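Local coordinates for microtubule-associated protein 1A/1B, light chain 3 (Trypanosoma brucei brucei, PDB 3W1Y) that probably acts in autophagy as an ATG8-family ubiquitin-like protein that associates with the membrane lipid phosphatidylethanolamine, at residues D66-L71 / M83-R88. Residues are numbered along the deposited sequence; the frame is centred on the assembly and turned at random.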
loop_
_atom_site.group_PDB
_atom_site.type_symbol
_atom_site.label_atom_id
_atom_site.label_comp_id
_atom_site.label_asym_id
_atom_site.label_seq_id
_atom_site.Cartn_x
_atom_site.Cartn_y
_atom_site.Cartn_z
ATOM N N ASP A 66 -12.273 1.919 -15.390
ATOM C CA ASP A 66 -11.033 2.157 -14.637
ATOM C C ASP A 66 -11.158 3.306 -13.647
ATOM O O ASP A 66 -10.303 3.495 -12.785
ATOM C CB ASP A 66 -9.919 2.529 -15.608
ATOM C CG ASP A 66 -9.255 1.326 -16.234
ATOM O OD1 ASP A 66 -9.418 0.182 -15.751
ATOM O OD2 ASP A 66 -8.552 1.541 -17.233
ATOM N N CYS A 67 -12.195 4.112 -13.818
ATOM C CA CYS A 67 -12.429 5.240 -12.930
ATOM C C CYS A 67 -13.303 4.794 -11.774
ATOM O O CYS A 67 -14.429 4.349 -11.986
ATOM C CB CYS A 67 -13.102 6.384 -13.689
ATOM S SG CYS A 67 -13.647 7.749 -12.674
ATOM N N ASN A 68 -12.764 4.919 -10.561
ATOM C CA ASN A 68 -13.447 4.544 -9.338
ATOM C C ASN A 68 -13.627 5.770 -8.428
ATOM O O ASN A 68 -12.698 6.557 -8.232
ATOM C CB ASN A 68 -12.648 3.462 -8.615
ATOM C CG ASN A 68 -12.615 2.153 -9.380
ATOM O OD1 ASN A 68 -13.590 1.406 -9.383
ATOM N ND2 ASN A 68 -11.493 1.860 -10.015
ATOM N N LYS A 69 -14.841 5.929 -7.914
ATOM C CA LYS A 69 -15.183 6.968 -6.973
ATOM C C LYS A 69 -15.375 6.361 -5.604
ATOM O O LYS A 69 -15.844 5.233 -5.471
ATOM C CB LYS A 69 -16.503 7.610 -7.346
ATOM C CG LYS A 69 -16.504 8.355 -8.658
ATOM C CD LYS A 69 -17.952 8.580 -9.015
ATOM C CE LYS A 69 -18.072 9.552 -10.121
ATOM N NZ LYS A 69 -19.467 9.562 -10.624
ATOM N N PHE A 70 -15.022 7.120 -4.578
ATOM C CA PHE A 70 -15.190 6.681 -3.198
ATOM C C PHE A 70 -15.768 7.854 -2.442
ATOM O O PHE A 70 -15.607 8.975 -2.848
ATOM C CB PHE A 70 -13.829 6.267 -2.585
ATOM C CG PHE A 70 -13.208 5.063 -3.236
ATOM C CD1 PHE A 70 -12.504 5.178 -4.426
ATOM C CD2 PHE A 70 -13.353 3.797 -2.677
ATOM C CE1 PHE A 70 -11.946 4.044 -5.053
ATOM C CE2 PHE A 70 -12.794 2.674 -3.299
ATOM C CZ PHE A 70 -12.085 2.813 -4.488
ATOM N N LEU A 71 -16.437 7.567 -1.331
ATOM C CA LEU A 71 -16.882 8.571 -0.391
ATOM C C LEU A 71 -16.457 8.098 0.998
ATOM O O LEU A 71 -17.084 7.229 1.596
ATOM C CB LEU A 71 -18.398 8.740 -0.511
ATOM C CG LEU A 71 -19.052 9.870 0.273
ATOM C CD1 LEU A 71 -18.436 11.234 -0.078
ATOM C CD2 LEU A 71 -20.597 9.874 0.044
ATOM N N MET A 83 -6.644 0.316 0.963
ATOM C CA MET A 83 -7.289 -0.984 1.159
ATOM C C MET A 83 -8.663 -1.029 0.528
ATOM O O MET A 83 -8.990 -2.026 -0.076
ATOM C CB MET A 83 -7.364 -1.383 2.635
ATOM C CG MET A 83 -5.983 -1.450 3.288
ATOM S SD MET A 83 -6.135 -1.478 5.087
ATOM C CE MET A 83 -6.246 -3.286 5.347
ATOM N N ALA A 84 -9.451 0.044 0.630
ATOM C CA ALA A 84 -10.725 0.102 -0.102
ATOM C C ALA A 84 -10.546 -0.032 -1.648
ATOM O O ALA A 84 -11.331 -0.713 -2.318
ATOM C CB ALA A 84 -11.497 1.361 0.257
ATOM N N LEU A 85 -9.492 0.588 -2.180
ATOM C CA LEU A 85 -9.191 0.571 -3.619
ATOM C C LEU A 85 -8.740 -0.824 -4.062
ATOM O O LEU A 85 -9.139 -1.302 -5.112
ATOM C CB LEU A 85 -8.161 1.653 -3.998
ATOM C CG LEU A 85 -7.707 1.878 -5.463
ATOM C CD1 LEU A 85 -8.858 2.200 -6.473
ATOM C CD2 LEU A 85 -6.690 3.010 -5.471
ATOM N N ARG A 86 -7.940 -1.471 -3.222
ATOM C CA ARG A 86 -7.534 -2.858 -3.414
ATOM C C ARG A 86 -8.730 -3.839 -3.540
ATOM O O ARG A 86 -8.782 -4.665 -4.460
ATOM C CB ARG A 86 -6.653 -3.260 -2.249
ATOM C CG ARG A 86 -5.586 -4.183 -2.628
ATOM C CD ARG A 86 -4.978 -4.863 -1.420
ATOM N NE ARG A 86 -3.773 -5.579 -1.820
ATOM C CZ ARG A 86 -3.777 -6.768 -2.414
ATOM N NH1 ARG A 86 -4.931 -7.373 -2.674
ATOM N NH2 ARG A 86 -2.631 -7.356 -2.744
ATOM N N GLN A 87 -9.673 -3.727 -2.602
ATOM C CA GLN A 87 -10.924 -4.468 -2.618
ATOM C C GLN A 87 -11.743 -4.188 -3.872
ATOM O O GLN A 87 -12.313 -5.097 -4.449
ATOM C CB GLN A 87 -11.794 -4.091 -1.411
ATOM C CG GLN A 87 -11.226 -4.376 -0.003
ATOM C CD GLN A 87 -12.097 -3.750 1.121
ATOM O OE1 GLN A 87 -13.323 -3.595 0.960
ATOM N NE2 GLN A 87 -11.457 -3.363 2.250
ATOM N N ARG A 88 -11.838 -2.920 -4.260
ATOM C CA ARG A 88 -12.646 -2.510 -5.397
ATOM C C ARG A 88 -12.044 -2.972 -6.729
ATOM O O ARG A 88 -12.772 -3.282 -7.670
ATOM C CB ARG A 88 -12.805 -0.982 -5.397
ATOM C CG ARG A 88 -13.610 -0.469 -6.562
ATOM C CD ARG A 88 -15.089 -0.334 -6.188
ATOM N NE ARG A 88 -15.478 1.077 -6.227
ATOM C CZ ARG A 88 -15.855 1.795 -5.179
ATOM N NH1 ARG A 88 -15.949 1.251 -3.974
ATOM N NH2 ARG A 88 -16.163 3.063 -5.355
#
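Arg88 lays its guanidinium over one face of the Phe70 ring in a cation-pi stack, the two planes 21° apart. CZ of Arg88 stands 4.1 Å from the centroid of the Phe70 ring. The side chains reach toward each other tip to tip. NH1 of Arg88 comes to 3.5 Å from CE2 of Phe70, at the rim; the position of NH2 is doubtful, because it is modelled too close to the carbonyl O of Lys69 for that approach to count as a bond. The arginine starts out extended, CG anti to the backbone N (chi1 179°), and the chain then bends at CD and NE, leading back toward the strand.

Apolar contacts meet the far end of the same ring. CD1 of Leu85 approaches CZ of Phe70 to 3.8 Å, the two side chains crossing at about a right angle, and CB of Ala84 lies 4.0 Å from CE2 of Phe70. The carbonyl O of Ala84, already accepting the helical bond from the N of Arg88, faces the ring edge near its plane.

In this ubiquitin-like fold, helix 78-88 packs across the mixed sheet, and strand 68-73 is an outermost strand of that sheet within the chain. The buried ring of Phe70 fills the interface of strand and helix and also meets Phe81, from the same helix, edge-to-face; Leu85 also packs on Val97, Val99 and Tyr130. The axes of strand 68-71 and helix 83-88 approach to 10.3 Å, with N-to-C directions 137° apart.

The Asn68 amide borders the arginine. OD1 of Asn68 lies 3.4 Å from CG of Arg88, a van der Waals contact, as the two side chains slide past each other in opposite directions with amide and guanidinium planes steeply inclined. CB of Lys69 is directed away from the helix, and its NZ forms a salt bridge with Glu22.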